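Local coordinates for protein geranyltranstransferase (IspA) (Helicobacter pylori, PDB 3LLW) that probably acts as a magnesium-dependent prenyltransferase of the FPP/GGPP synthase family in isoprenoid biosynthesis, at residues Glu179-Thr182 with Phe183-His187; Asn253-Val256 with Asn257-Gly260; Ala102-Arg105 with Arg106-Pro109; Ala264-Tyr267 with Ala268-Lys272. All coordinates share one frame; numbering follows the deposited sequence.

Overall arrangement
All four contacts are local and lie in the mostly helical prenyl synthase fold. Along the chain the order is contact 3, contact 1, contact 2, contact 4. Contact 3 is the hairpin of strands 104-105 and 108-109, next to the magnesium-binding Asp-94 and Asp-100. Its centre is about 27 Å from that of contact 1. The other three form a group. Contact 1 lies on helix 178-204, contact 2 on helix 255-259 and contact 4 on helix 261-279. The centres of contacts 1 and 2 are about 12 Å apart, and those of contacts 2 and 4 about 13 Å. Contact 2 touches both others, so the short helix bridges two longer ones.

Contact 1 of 4, residues Glu179-Thr182 with Phe183-His187; sequences EQLT and FLHEH
Leu-181 and His-185 run next to each other, one helical turn apart, with their ends in the same direction. On His-185, CB and CG are each 3.7 Å from Leu-181 O. Further out, CD2 lies 3.5 Å from the same oxygen and also meets Leu-181 CD1. At the tip of the ring, NE2 is 3.6 Å from Leu-181 CD1 and makes a hydrogen bond to Asn-253 O. The first two torsions of Leu-181 together (chi1 -170°, CG trans to N, and chi2 54°) carry CD1 along its own helix to the imidazole. This is an i to i+4 pair near the start of helix 178-204, in the mostly helical prenyl synthase fold. The pair faces helix 255-259 through Leu-181 and helix 209-236 through His-185. The backbone follows the same spacing: Leu-184 N bonds to Gln-180 O at 2.8 Å, and Glu-186 N bonds to Thr-182 O at 2.8 Å. On another side of the helix, Phe-183 and His-187 bring their rings together. CE1 of His-187 sits over the rim of the Phe-183 ring, 3.4 Å above its plane. His-187 ND1 donates to Phe-183 O at 2.8 Å, which fixes the turn of the imidazole.

Contact 2 of 4, residues Asn253-Val256 with Asn257-Gly260; sequences NSFV and NLLG
Two leucine methyls reach CD1 of the Phe-255 ring, both obliquely. Leu-259 CD1 comes within 4.0 Å of Phe-255 CD1. Similar first torsions (chi1 -77° for Phe-255 and -56° for Leu-259) send these two side chains off the same side of the helix, one turn apart, so that they meet. Leu-258 reaches the same ring atom with another branch: its CD2 is 4.3 Å from Phe-255 CD1. The ring therefore has a leucine methyl from each of two neighbouring positions on the following turn. Leu-258 also packs against Leu-178 and Leu-181 of helix 178-204, whereas Leu-259 meets Tyr-267 of helix 261-279. The three apolar side chains belong to helix 255-259, a short helix of the prenyl synthase fold set between longer ones. Ser-254 is its N-cap. Ser-254 OG accepts a weak capping bond from Val-256 N, and Asp-231 OD2 takes the N-H of Phe-255. Ser-254 O serves the next turn: it accepts from Leu-258 N at 3.2 Å, with the donor in the carbonyl plane, and more weakly from Asn-257 N. Leu-259 N bonds to Phe-255 O at 2.8 Å. At the far end Gly-260 leaves helical geometry with a phi of 91°. With this positive phi, the absence of a side chain avoids a clash with the carbonyl oxygen of Leu-259. Gly-260 N still reaches Val-256 O at 2.8 Å, but it comes from above the carbonyl plane and the bond is bent. Val-256 packs on Leu-261 and Ala-264 of the next helix.

Contact 3 of 4, residues Ala102-Arg105 with Arg106-Pro109; sequences AALR and RNHP
A two-stranded beta hairpin with a type I' turn from Arg-105 to His-108 joins Leu-104 and Arg-105 to His-108 and Pro-109. It follows the first aspartate-rich motif of the family, which holds Asp-94, Asp-95 and Asp-100. Asp-94 and Asp-100 bind magnesium in this protein, but no magnesium is bound to this chain. Arg-105 and His-108 are the hydrogen-bonded pair that closes the turn. Arg-105 N donates to His-108 O at 2.8 Å, with an N-H...O angle of 166° and the donor almost in line with the carbonyl. The return bond is different. His-108 N reaches Arg-105 O at 3.0 Å, but from above the carbonyl plane. Leu-104 and Pro-109 form the next, non-hydrogen-bonded pair, and their side chains diverge. Two CA-H...O contacts add to this end: Leu-104 CA to His-108 O, and Pro-109 CA to Ala-103 O.

The side chains of Arg-105 and His-108 leave on the same face of the hairpin. The Arg-105 chain sets off opposite its own N (chi1 175°) and bends at chi3. Its NE forms a salt bridge with Asp-95, and its NH2 makes a long, weak ion pair with Asp-94. The guanidinium thus ties the hairpin to the aspartate-rich motif. Arg-106, in the turn, sends NH1 to Asn-46 O. Leu-104 extends beside Asn-107. Its CD1 is 3.9 Å from Asn-107 OD1. Its other methyl, CD2, folds back over the opposing strand, 3.4 Å from His-108 O and 3.5 Å from His-108 C.

Contact 4 of 4, residues Ala264-Tyr267 with Ala268-Lys272; sequences ANNY and AQTLK
A chi1 of -174° puts the Tyr-267 ring on the far side of CB from the main-chain nitrogen, and this swings the phenol along the helix toward Leu-271, four residues on. Leu-271 has an extended second torsion (chi2 179°) that carries one methyl over the ring. Leu-271 CD1 sits 4.0 Å from the centroid of the Tyr-267 ring and 24° off the ring normal, a CH-pi contact over one face. It is displaced toward the rim and lies 3.7 Å from Tyr-267 CZ. Leu-271 CG is also close, 3.7 Å from Tyr-267 CE1. Thr-270 meets the tyrosine roughly perpendicular to it. Its OG1 comes to the ring edge, 4.2 Å from Tyr-267 CD1.

This i to i+4 packing lies on helix 261-279 of the prenyl synthase fold, away from the magnesium site. Tyr-267 also touches Leu-224 of helix 209-236. Along the backbone, Leu-271 N bonds to Tyr-267 O at 2.9 Å. Thr-270 N bonds to Asn-266 O at 2.9 Å, with the donor in the carbonyl plane. Gln-269 curls back through a bend at chi2. Asn-265 O accepts the backbone N-H of Gln-269 and, weakly, its NE2 at 3.3 Å. Asn-265 turns its own ND2 the other way, to Leu-261 O.

Contact 1 of 4, residues Glu179-Thr182 with Phe183-His187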
ATOM      1  N   GLU A 179     -24.388   9.979  15.076  1.00 47.82           N
ATOM      2  CA  GLU A 179     -23.800  10.407  13.812  1.00 52.37           C
ATOM      3  C   GLU A 179     -22.329  10.010  13.736  1.00 49.47           C
ATOM      4  O   GLU A 179     -21.841   9.547  12.702  1.00 39.63           O
ATOM      5  CB  GLU A 179     -23.925  11.924  13.659  1.00 53.08           C
ATOM      6  CG  GLU A 179     -23.327  12.489  12.358  1.00 67.77           C
ATOM      7  CD  GLU A 179     -23.664  13.967  12.128  1.00 74.47           C
ATOM      8  OE1 GLU A 179     -24.793  14.398  12.477  1.00 90.80           O
ATOM      9  OE2 GLU A 179     -22.800  14.695  11.585  1.00 84.43           O
ATOM     10  N   GLN A 180     -21.620  10.173  14.846  1.00 42.55           N
ATOM     11  CA  GLN A 180     -20.205   9.938  14.794  1.00 45.45           C
ATOM     12  C   GLN A 180     -19.888   8.441  14.853  1.00 42.31           C
ATOM     13  O   GLN A 180     -18.979   7.978  14.157  1.00 38.52           O
ATOM     14  CB  GLN A 180     -19.429  10.878  15.737  1.00 44.64           C
ATOM     15  CG  GLN A 180     -19.637  10.744  17.196  1.00 54.32           C
ATOM     16  CD  GLN A 180     -19.316  12.023  17.961  1.00 51.14           C
ATOM     17  OE1 GLN A 180     -19.662  12.137  19.130  1.00 54.84           O
ATOM     18  NE2 GLN A 180     -18.671  12.993  17.306  1.00 46.35           N
ATOM     19  N   LEU A 181     -20.723   7.684  15.567  1.00 45.35           N
ATOM     20  CA  LEU A 181     -20.618   6.221  15.614  1.00 46.00           C
ATOM     21  C   LEU A 181     -20.948   5.537  14.280  1.00 50.11           C
ATOM     22  O   LEU A 181     -20.309   4.548  13.913  1.00 53.73           O
ATOM     23  CB  LEU A 181     -21.480   5.646  16.731  1.00 43.67           C
ATOM     24  CG  LEU A 181     -21.322   4.156  17.075  1.00 57.57           C
ATOM     25  CD1 LEU A 181     -19.850   3.733  17.379  1.00 39.80           C
ATOM     26  CD2 LEU A 181     -22.258   3.794  18.220  1.00 46.66           C
ATOM     27  N   THR A 182     -21.932   6.070  13.557  1.00 46.36           N
ATOM     28  CA  THR A 182     -22.265   5.572  12.221  1.00 39.97           C
ATOM     29  C   THR A 182     -21.124   5.889  11.251  1.00 38.81           C
ATOM     30  O   THR A 182     -20.789   5.082  10.385  1.00 44.64           O
ATOM     31  CB  THR A 182     -23.610   6.176  11.695  1.00 43.84           C
ATOM     32  OG1 THR A 182     -24.637   6.020  12.681  1.00 41.87           O
ATOM     33  CG2 THR A 182     -24.070   5.474  10.450  1.00 36.72           C
ATOM     34  N   PHE A 183     -20.526   7.065  11.414  1.00 36.89           N
ATOM     35  CA  PHE A 183     -19.388   7.493  10.617  1.00 35.93           C
ATOM     36  C   PHE A 183     -18.169   6.613  10.882  1.00 36.04           C
ATOM     37  O   PHE A 183     -17.471   6.224   9.963  1.00 36.11           O
ATOM     38  CB  PHE A 183     -19.065   8.952  10.953  1.00 38.57           C
ATOM     39  CG  PHE A 183     -17.991   9.558  10.102  1.00 47.26           C
ATOM     40  CD1 PHE A 183     -16.639   9.413  10.440  1.00 48.98           C
ATOM     41  CD2 PHE A 183     -18.323  10.314   8.989  1.00 33.91           C
ATOM     42  CE1 PHE A 183     -15.636   9.978   9.653  1.00 46.11           C
ATOM     43  CE2 PHE A 183     -17.323  10.900   8.204  1.00 42.57           C
ATOM     44  CZ  PHE A 183     -15.978  10.723   8.536  1.00 38.10           C
ATOM     45  N   LEU A 184     -17.892   6.327  12.148  1.00 35.84           N
ATOM     46  CA  LEU A 184     -16.762   5.485  12.464  1.00 33.54           C
ATOM     47  C   LEU A 184     -16.920   4.143  11.768  1.00 30.25           C
ATOM     48  O   LEU A 184     -16.006   3.697  11.063  1.00 35.01           O
ATOM     49  CB  LEU A 184     -16.566   5.393  13.991  1.00 36.73           C
ATOM     50  CG  LEU A 184     -16.068   4.207  14.819  1.00 47.50           C
ATOM     51  CD1 LEU A 184     -15.075   3.305  14.147  1.00 47.15           C
ATOM     52  CD2 LEU A 184     -15.448   4.784  16.093  1.00 45.35           C
ATOM     53  N   HIS A 185     -18.090   3.530  11.898  1.00 35.38           N
ATOM     54  CA  HIS A 185     -18.281   2.182  11.371  1.00 39.88           C
ATOM     55  C   HIS A 185     -18.471   2.117   9.858  1.00 41.08           C
ATOM     56  O   HIS A 185     -18.086   1.115   9.250  1.00 43.05           O
ATOM     57  CB  HIS A 185     -19.406   1.455  12.111  1.00 45.23           C
ATOM     58  CG  HIS A 185     -19.049   1.091  13.515  1.00 55.16           C
ATOM     59  ND1 HIS A 185     -17.849   0.492  13.841  1.00 59.98           N
ATOM     60  CD2 HIS A 185     -19.731   1.224  14.676  1.00 63.87           C
ATOM     61  CE1 HIS A 185     -17.804   0.285  15.145  1.00 65.10           C
ATOM     62  NE2 HIS A 185     -18.933   0.721  15.675  1.00 65.30           N
ATOM     63  N   GLU A 186     -19.025   3.178   9.259  1.00 36.89           N
ATOM     64  CA  GLU A 186     -19.105   3.277   7.800  1.00 39.10           C
ATOM     65  C   GLU A 186     -17.686   3.160   7.263  1.00 39.99           C
ATOM     66  O   GLU A 186     -17.443   2.421   6.319  1.00 42.52           O
ATOM     67  CB  GLU A 186     -19.729   4.610   7.352  1.00 36.73           C
ATOM     68  CG  GLU A 186     -20.009   4.719   5.843  1.00 51.44           C
ATOM     69  CD  GLU A 186     -20.260   6.158   5.354  1.00 57.70           C
ATOM     70  OE1 GLU A 186     -20.567   6.330   4.151  1.00 70.06           O
ATOM     71  OE2 GLU A 186     -20.141   7.120   6.158  1.00 73.12           O
ATOM     72  N   HIS A 187     -16.749   3.849   7.920  1.00 42.05           N
ATOM     73  CA  HIS A 187     -15.352   3.915   7.474  1.00 39.21           C
ATOM     74  C   HIS A 187     -14.496   2.700   7.896  1.00 32.96           C
ATOM     75  O   HIS A 187     -13.823   2.113   7.061  1.00 35.15           O
ATOM     76  CB  HIS A 187     -14.722   5.270   7.861  1.00 38.02           C
ATOM     77  CG  HIS A 187     -15.304   6.433   7.104  1.00 41.12           C
ATOM     78  ND1 HIS A 187     -16.552   6.957   7.376  1.00 34.92           N
ATOM     79  CD2 HIS A 187     -14.811   7.161   6.078  1.00 39.27           C
ATOM     80  CE1 HIS A 187     -16.801   7.950   6.545  1.00 48.29           C
ATOM     81  NE2 HIS A 187     -15.759   8.095   5.747  1.00 49.93           N
TER

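Contact 2 of 4, residues Asn253-Val256 with Asn257-Gly260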
ATOM      1  N   ASN A 253     -16.471   1.174  21.159  1.00 66.91           N
ATOM      2  CA  ASN A 253     -17.377   2.072  20.432  1.00 59.02           C
ATOM      3  C   ASN A 253     -18.425   1.251  19.703  1.00 55.11           C
ATOM      4  O   ASN A 253     -18.246   0.902  18.536  1.00 58.47           O
ATOM      5  CB  ASN A 253     -16.633   2.886  19.377  1.00 47.39           C
ATOM      6  CG  ASN A 253     -15.652   3.869  19.958  1.00 48.01           C
ATOM      7  OD1 ASN A 253     -14.476   3.842  19.599  1.00 39.04           O
ATOM      8  ND2 ASN A 253     -16.125   4.772  20.821  1.00 35.89           N
ATOM      9  N   SER A 254     -19.516   0.934  20.382  1.00 53.47           N
ATOM     10  CA  SER A 254     -20.474   0.011  19.814  1.00 50.05           C
ATOM     11  C   SER A 254     -21.916   0.483  19.963  1.00 45.96           C
ATOM     12  O   SER A 254     -22.227   1.322  20.804  1.00 48.46           O
ATOM     13  CB  SER A 254     -20.258  -1.391  20.403  1.00 44.23           C
ATOM     14  OG  SER A 254     -21.313  -1.793  21.244  1.00 50.95           O
ATOM     15  N   PHE A 255     -22.794  -0.063  19.128  1.00 50.68           N
ATOM     16  CA  PHE A 255     -24.205   0.292  19.164  1.00 51.73           C
ATOM     17  C   PHE A 255     -24.940  -0.255  20.383  1.00 49.75           C
ATOM     18  O   PHE A 255     -25.972   0.275  20.767  1.00 49.50           O
ATOM     19  CB  PHE A 255     -24.893  -0.149  17.882  1.00 52.48           C
ATOM     20  CG  PHE A 255     -24.620   0.750  16.729  1.00 53.46           C
ATOM     21  CD1 PHE A 255     -25.327   1.937  16.579  1.00 48.60           C
ATOM     22  CD2 PHE A 255     -23.647   0.427  15.801  1.00 56.88           C
ATOM     23  CE1 PHE A 255     -25.063   2.783  15.515  1.00 52.74           C
ATOM     24  CE2 PHE A 255     -23.389   1.270  14.727  1.00 59.82           C
ATOM     25  CZ  PHE A 255     -24.097   2.444  14.591  1.00 44.42           C
ATOM     26  N   VAL A 256     -24.404  -1.308  20.993  1.00 49.25           N
ATOM     27  CA  VAL A 256     -24.942  -1.797  22.257  1.00 51.45           C
ATOM     28  C   VAL A 256     -24.715  -0.773  23.384  1.00 50.48           C
ATOM     29  O   VAL A 256     -25.564  -0.606  24.252  1.00 57.79           O
ATOM     30  CB  VAL A 256     -24.405  -3.216  22.611  1.00 55.23           C
ATOM     31  CG1 VAL A 256     -24.997  -3.724  23.936  1.00 49.79           C
ATOM     32  CG2 VAL A 256     -24.716  -4.209  21.461  1.00 42.39           C
ATOM     33  N   ASN A 257     -23.596  -0.059  23.346  1.00 46.13           N
ATOM     34  CA  ASN A 257     -23.342   0.991  24.331  1.00 52.75           C
ATOM     35  C   ASN A 257     -24.186   2.231  24.100  1.00 53.59           C
ATOM     36  O   ASN A 257     -24.726   2.798  25.050  1.00 52.55           O
ATOM     37  CB  ASN A 257     -21.862   1.367  24.373  1.00 51.78           C
ATOM     38  CG  ASN A 257     -21.018   0.297  25.016  1.00 58.25           C
ATOM     39  OD1 ASN A 257     -21.541  -0.619  25.645  1.00 63.78           O
ATOM     40  ND2 ASN A 257     -19.702   0.404  24.863  1.00 62.80           N
ATOM     41  N   LEU A 258     -24.291   2.647  22.839  1.00 52.29           N
ATOM     42  CA  LEU A 258     -25.096   3.807  22.489  1.00 50.22           C
ATOM     43  C   LEU A 258     -26.584   3.535  22.718  1.00 51.64           C
ATOM     44  O   LEU A 258     -27.262   4.333  23.353  1.00 50.68           O
ATOM     45  CB  LEU A 258     -24.841   4.229  21.040  1.00 49.25           C
ATOM     46  CG  LEU A 258     -25.665   5.407  20.503  1.00 45.42           C
ATOM     47  CD1 LEU A 258     -25.252   6.747  21.084  1.00 37.05           C
ATOM     48  CD2 LEU A 258     -25.549   5.451  19.016  1.00 52.20           C
ATOM     49  N   LEU A 259     -27.074   2.395  22.232  1.00 50.56           N
ATOM     50  CA  LEU A 259     -28.515   2.145  22.208  1.00 52.17           C
ATOM     51  C   LEU A 259     -29.046   1.242  23.322  1.00 56.35           C
ATOM     52  O   LEU A 259     -30.233   1.308  23.636  1.00 55.68           O
ATOM     53  CB  LEU A 259     -28.961   1.609  20.840  1.00 48.27           C
ATOM     54  CG  LEU A 259     -28.624   2.446  19.599  1.00 48.12           C
ATOM     55  CD1 LEU A 259     -28.946   1.677  18.330  1.00 51.59           C
ATOM     56  CD2 LEU A 259     -29.369   3.760  19.603  1.00 55.69           C
ATOM     57  N   GLY A 260     -28.176   0.427  23.927  1.00 54.89           N
ATOM     58  CA  GLY A 260     -28.606  -0.627  24.855  1.00 50.27           C
ATOM     59  C   GLY A 260     -28.834  -1.891  24.049  1.00 54.55           C
ATOM     60  O   GLY A 260     -29.102  -1.819  22.842  1.00 53.08           O
TER

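Contact 3 of 4, residues Ala102-Arg105 with Arg106-Pro109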
ATOM      1  N   ALA A 102      -3.254  -7.270  21.711  1.00 57.52           N
ATOM      2  CA  ALA A 102      -3.751  -8.649  21.753  1.00 57.65           C
ATOM      3  C   ALA A 102      -2.649  -9.671  21.445  1.00 58.38           C
ATOM      4  O   ALA A 102      -2.053  -9.633  20.366  1.00 58.00           O
ATOM      5  CB  ALA A 102      -4.921  -8.809  20.781  1.00 54.93           C
ATOM      6  N   ALA A 103      -2.387 -10.583  22.389  1.00 58.56           N
ATOM      7  CA  ALA A 103      -1.404 -11.661  22.176  1.00 49.96           C
ATOM      8  C   ALA A 103      -1.985 -12.865  21.412  1.00 47.41           C
ATOM      9  O   ALA A 103      -1.235 -13.723  20.921  1.00 41.39           O
ATOM     10  CB  ALA A 103      -0.775 -12.094  23.500  1.00 54.81           C
ATOM     11  N   LEU A 104      -3.314 -12.915  21.307  1.00 48.29           N
ATOM     12  CA  LEU A 104      -4.015 -13.919  20.498  1.00 50.47           C
ATOM     13  C   LEU A 104      -5.001 -13.308  19.499  1.00 50.42           C
ATOM     14  O   LEU A 104      -5.569 -12.239  19.731  1.00 51.58           O
ATOM     15  CB  LEU A 104      -4.742 -14.958  21.375  1.00 48.49           C
ATOM     16  CG  LEU A 104      -3.873 -15.850  22.289  1.00 55.85           C
ATOM     17  CD1 LEU A 104      -4.669 -16.436  23.467  1.00 46.52           C
ATOM     18  CD2 LEU A 104      -3.149 -16.958  21.500  1.00 42.09           C
ATOM     19  N   ARG A 105      -5.167 -14.004  18.378  1.00 47.28           N
ATOM     20  CA  ARG A 105      -6.234 -13.760  17.414  1.00 52.68           C
ATOM     21  C   ARG A 105      -6.688 -15.139  16.955  1.00 53.09           C
ATOM     22  O   ARG A 105      -5.857 -15.945  16.511  1.00 47.68           O
ATOM     23  CB  ARG A 105      -5.750 -12.934  16.214  1.00 52.15           C
ATOM     24  CG  ARG A 105      -6.813 -12.763  15.131  1.00 51.94           C
ATOM     25  CD  ARG A 105      -6.540 -11.569  14.249  1.00 56.38           C
ATOM     26  NE  ARG A 105      -6.695 -10.306  14.973  1.00 56.29           N
ATOM     27  CZ  ARG A 105      -7.808  -9.577  14.988  1.00 60.76           C
ATOM     28  NH1 ARG A 105      -8.883  -9.969  14.311  1.00 63.14           N
ATOM     29  NH2 ARG A 105      -7.840  -8.442  15.670  1.00 49.06           N
ATOM     30  N   ARG A 106      -7.992 -15.401  17.088  1.00 52.51           N
ATOM     31  CA  ARG A 106      -8.576 -16.730  16.872  1.00 51.82           C
ATOM     32  C   ARG A 106      -7.801 -17.843  17.607  1.00 45.09           C
ATOM     33  O   ARG A 106      -7.566 -18.917  17.050  1.00 46.10           O
ATOM     34  CB  ARG A 106      -8.682 -17.043  15.374  1.00 46.86           C
ATOM     35  CG  ARG A 106      -9.485 -16.039  14.558  1.00 60.15           C
ATOM     36  CD  ARG A 106      -9.650 -16.497  13.088  1.00 54.89           C
ATOM     37  NE  ARG A 106     -10.500 -17.690  12.951  1.00 68.38           N
ATOM     38  CZ  ARG A 106     -10.065 -18.903  12.597  1.00 73.50           C
ATOM     39  NH1 ARG A 106      -8.780 -19.117  12.331  1.00 74.85           N
ATOM     40  NH2 ARG A 106     -10.920 -19.913  12.507  1.00 73.52           N
ATOM     41  N   ASN A 107      -7.388 -17.563  18.845  1.00 50.29           N
ATOM     42  CA  ASN A 107      -6.598 -18.491  19.679  1.00 55.26           C
ATOM     43  C   ASN A 107      -5.225 -18.919  19.089  1.00 60.66           C
ATOM     44  O   ASN A 107      -4.658 -19.965  19.465  1.00 60.87           O
ATOM     45  CB  ASN A 107      -7.448 -19.710  20.111  1.00 53.20           C
ATOM     46  CG  ASN A 107      -7.031 -20.269  21.469  1.00 56.79           C
ATOM     47  OD1 ASN A 107      -6.758 -19.520  22.405  1.00 57.10           O
ATOM     48  ND2 ASN A 107      -6.976 -21.595  21.574  1.00 57.71           N
ATOM     49  N   HIS A 108      -4.707 -18.098  18.170  1.00 61.08           N
ATOM     50  CA  HIS A 108      -3.369 -18.247  17.592  1.00 61.19           C
ATOM     51  C   HIS A 108      -2.555 -17.056  18.060  1.00 58.60           C
ATOM     52  O   HIS A 108      -3.116 -15.975  18.218  1.00 59.13           O
ATOM     53  CB  HIS A 108      -3.425 -18.206  16.066  1.00 67.04           C
ATOM     54  CG  HIS A 108      -4.007 -19.432  15.436  1.00 81.58           C
ATOM     55  ND1 HIS A 108      -3.322 -20.626  15.359  1.00 92.78           N
ATOM     56  CD2 HIS A 108      -5.194 -19.637  14.818  1.00 90.51           C
ATOM     57  CE1 HIS A 108      -4.070 -21.520  14.737  1.00 96.83           C
ATOM     58  NE2 HIS A 108      -5.210 -20.946  14.397  1.00 97.40           N
ATOM     59  N   PRO A 109      -1.238 -17.235  18.296  1.00 57.02           N
ATOM     60  CA  PRO A 109      -0.427 -16.054  18.644  1.00 52.99           C
ATOM     61  C   PRO A 109      -0.410 -15.007  17.527  1.00 48.86           C
ATOM     62  O   PRO A 109      -0.346 -15.355  16.343  1.00 44.18           O
ATOM     63  CB  PRO A 109       0.987 -16.625  18.850  1.00 49.19           C
ATOM     64  CG  PRO A 109       0.803 -18.098  19.052  1.00 59.31           C
ATOM     65  CD  PRO A 109      -0.435 -18.475  18.276  1.00 59.49           C
TER

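Contact 4 of 4, residues Ala264-Tyr267 with Ala268-Lys272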
ATOM      1  N   ALA A 264     -30.420  -2.136  20.285  1.00 54.62           N
ATOM      2  CA  ALA A 264     -29.432  -2.550  19.272  1.00 55.39           C
ATOM      3  C   ALA A 264     -29.925  -3.770  18.508  1.00 55.90           C
ATOM      4  O   ALA A 264     -29.803  -3.831  17.275  1.00 53.35           O
ATOM      5  CB  ALA A 264     -28.066  -2.822  19.896  1.00 56.11           C
ATOM      6  N   ASN A 265     -30.504  -4.725  19.243  1.00 57.13           N
ATOM      7  CA  ASN A 265     -31.115  -5.894  18.626  1.00 58.65           C
ATOM      8  C   ASN A 265     -32.231  -5.537  17.658  1.00 59.29           C
ATOM      9  O   ASN A 265     -32.275  -6.084  16.562  1.00 60.19           O
ATOM     10  CB  ASN A 265     -31.606  -6.892  19.670  1.00 63.61           C
ATOM     11  CG  ASN A 265     -30.584  -7.980  19.959  1.00 70.42           C
ATOM     12  OD1 ASN A 265     -30.275  -8.812  19.094  1.00 69.34           O
ATOM     13  ND2 ASN A 265     -30.053  -7.980  21.179  1.00 61.38           N
ATOM     14  N   ASN A 266     -33.100  -4.602  18.051  1.00 58.19           N
ATOM     15  CA  ASN A 266     -34.194  -4.168  17.184  1.00 59.29           C
ATOM     16  C   ASN A 266     -33.734  -3.437  15.932  1.00 54.69           C
ATOM     17  O   ASN A 266     -34.262  -3.672  14.843  1.00 56.83           O
ATOM     18  CB  ASN A 266     -35.204  -3.301  17.927  1.00 66.42           C
ATOM     19  CG  ASN A 266     -36.437  -3.008  17.079  1.00 77.14           C
ATOM     20  OD1 ASN A 266     -37.241  -3.901  16.806  1.00 73.50           O
ATOM     21  ND2 ASN A 266     -36.574  -1.761  16.638  1.00 79.96           N
ATOM     22  N   TYR A 267     -32.741  -2.565  16.099  1.00 54.83           N
ATOM     23  CA  TYR A 267     -32.081  -1.881  14.986  1.00 49.84           C
ATOM     24  C   TYR A 267     -31.528  -2.849  13.948  1.00 49.77           C
ATOM     25  O   TYR A 267     -31.769  -2.687  12.738  1.00 46.02           O
ATOM     26  CB  TYR A 267     -30.969  -0.980  15.526  1.00 49.09           C
ATOM     27  CG  TYR A 267     -30.273  -0.089  14.518  1.00 43.95           C
ATOM     28  CD1 TYR A 267     -30.949   0.436  13.408  1.00 44.45           C
ATOM     29  CD2 TYR A 267     -28.934   0.264  14.699  1.00 48.69           C
ATOM     30  CE1 TYR A 267     -30.300   1.262  12.496  1.00 38.78           C
ATOM     31  CE2 TYR A 267     -28.279   1.089  13.795  1.00 43.56           C
ATOM     32  CZ  TYR A 267     -28.973   1.588  12.700  1.00 41.76           C
ATOM     33  OH  TYR A 267     -28.329   2.414  11.820  1.00 44.88           O
ATOM     34  N   ALA A 268     -30.798  -3.861  14.414  1.00 51.99           N
ATOM     35  CA  ALA A 268     -30.299  -4.905  13.525  1.00 53.55           C
ATOM     36  C   ALA A 268     -31.452  -5.506  12.703  1.00 60.03           C
ATOM     37  O   ALA A 268     -31.359  -5.588  11.467  1.00 52.43           O
ATOM     38  CB  ALA A 268     -29.570  -5.979  14.314  1.00 57.41           C
ATOM     39  N   GLN A 269     -32.541  -5.868  13.390  1.00 60.63           N
ATOM     40  CA  GLN A 269     -33.737  -6.418  12.738  1.00 61.95           C
ATOM     41  C   GLN A 269     -34.371  -5.497  11.693  1.00 58.76           C
ATOM     42  O   GLN A 269     -34.747  -5.963  10.621  1.00 57.87           O
ATOM     43  CB  GLN A 269     -34.803  -6.854  13.758  1.00 68.34           C
ATOM     44  CG  GLN A 269     -34.340  -7.797  14.901  1.00 83.85           C
ATOM     45  CD  GLN A 269     -33.409  -8.934  14.466  1.00 93.90           C
ATOM     46  OE1 GLN A 269     -33.669  -9.641  13.483  1.00 95.78           O
ATOM     47  NE2 GLN A 269     -32.324  -9.124  15.220  1.00 91.52           N
ATOM     48  N   THR A 270     -34.484  -4.202  11.981  1.00 56.50           N
ATOM     49  CA  THR A 270     -35.058  -3.290  10.978  1.00 57.47           C
ATOM     50  C   THR A 270     -34.104  -3.034   9.807  1.00 57.26           C
ATOM     51  O   THR A 270     -34.549  -2.901   8.666  1.00 59.09           O
ATOM     52  CB  THR A 270     -35.613  -1.955  11.572  1.00 56.26           C
ATOM     53  OG1 THR A 270     -34.537  -1.117  12.012  1.00 61.44           O
ATOM     54  CG2 THR A 270     -36.576  -2.219  12.729  1.00 52.98           C
ATOM     55  N   LEU A 271     -32.799  -2.985  10.083  1.00 56.71           N
ATOM     56  CA  LEU A 271     -31.793  -2.878   9.012  1.00 55.27           C
ATOM     57  C   LEU A 271     -31.768  -4.111   8.120  1.00 56.39           C
ATOM     58  O   LEU A 271     -31.758  -3.981   6.884  1.00 51.26           O
ATOM     59  CB  LEU A 271     -30.394  -2.628   9.574  1.00 58.98           C
ATOM     60  CG  LEU A 271     -29.909  -1.192   9.732  1.00 55.89           C
ATOM     61  CD1 LEU A 271     -28.530  -1.240  10.331  1.00 61.93           C
ATOM     62  CD2 LEU A 271     -29.903  -0.428   8.402  1.00 57.73           C
ATOM     63  N   LYS A 272     -31.767  -5.289   8.759  1.00 52.61           N
ATOM     64  CA  LYS A 272     -31.883  -6.603   8.099  1.00 57.84           C
ATOM     65  C   LYS A 272     -32.950  -6.560   7.031  1.00 62.34           C
ATOM     66  O   LYS A 272     -32.692  -6.863   5.865  1.00 67.69           O
ATOM     67  CB  LYS A 272     -32.331  -7.647   9.114  1.00 58.85           C
ATOM     68  CG  LYS A 272     -31.446  -8.860   9.273  1.00 70.12           C
ATOM     69  CD  LYS A 272     -30.477  -8.665  10.431  1.00 63.47           C
ATOM     70  CE  LYS A 272     -30.248  -9.953  11.219  1.00 66.24           C
ATOM     71  NZ  LYS A 272     -31.319 -10.240  12.212  1.00 69.15           N
TER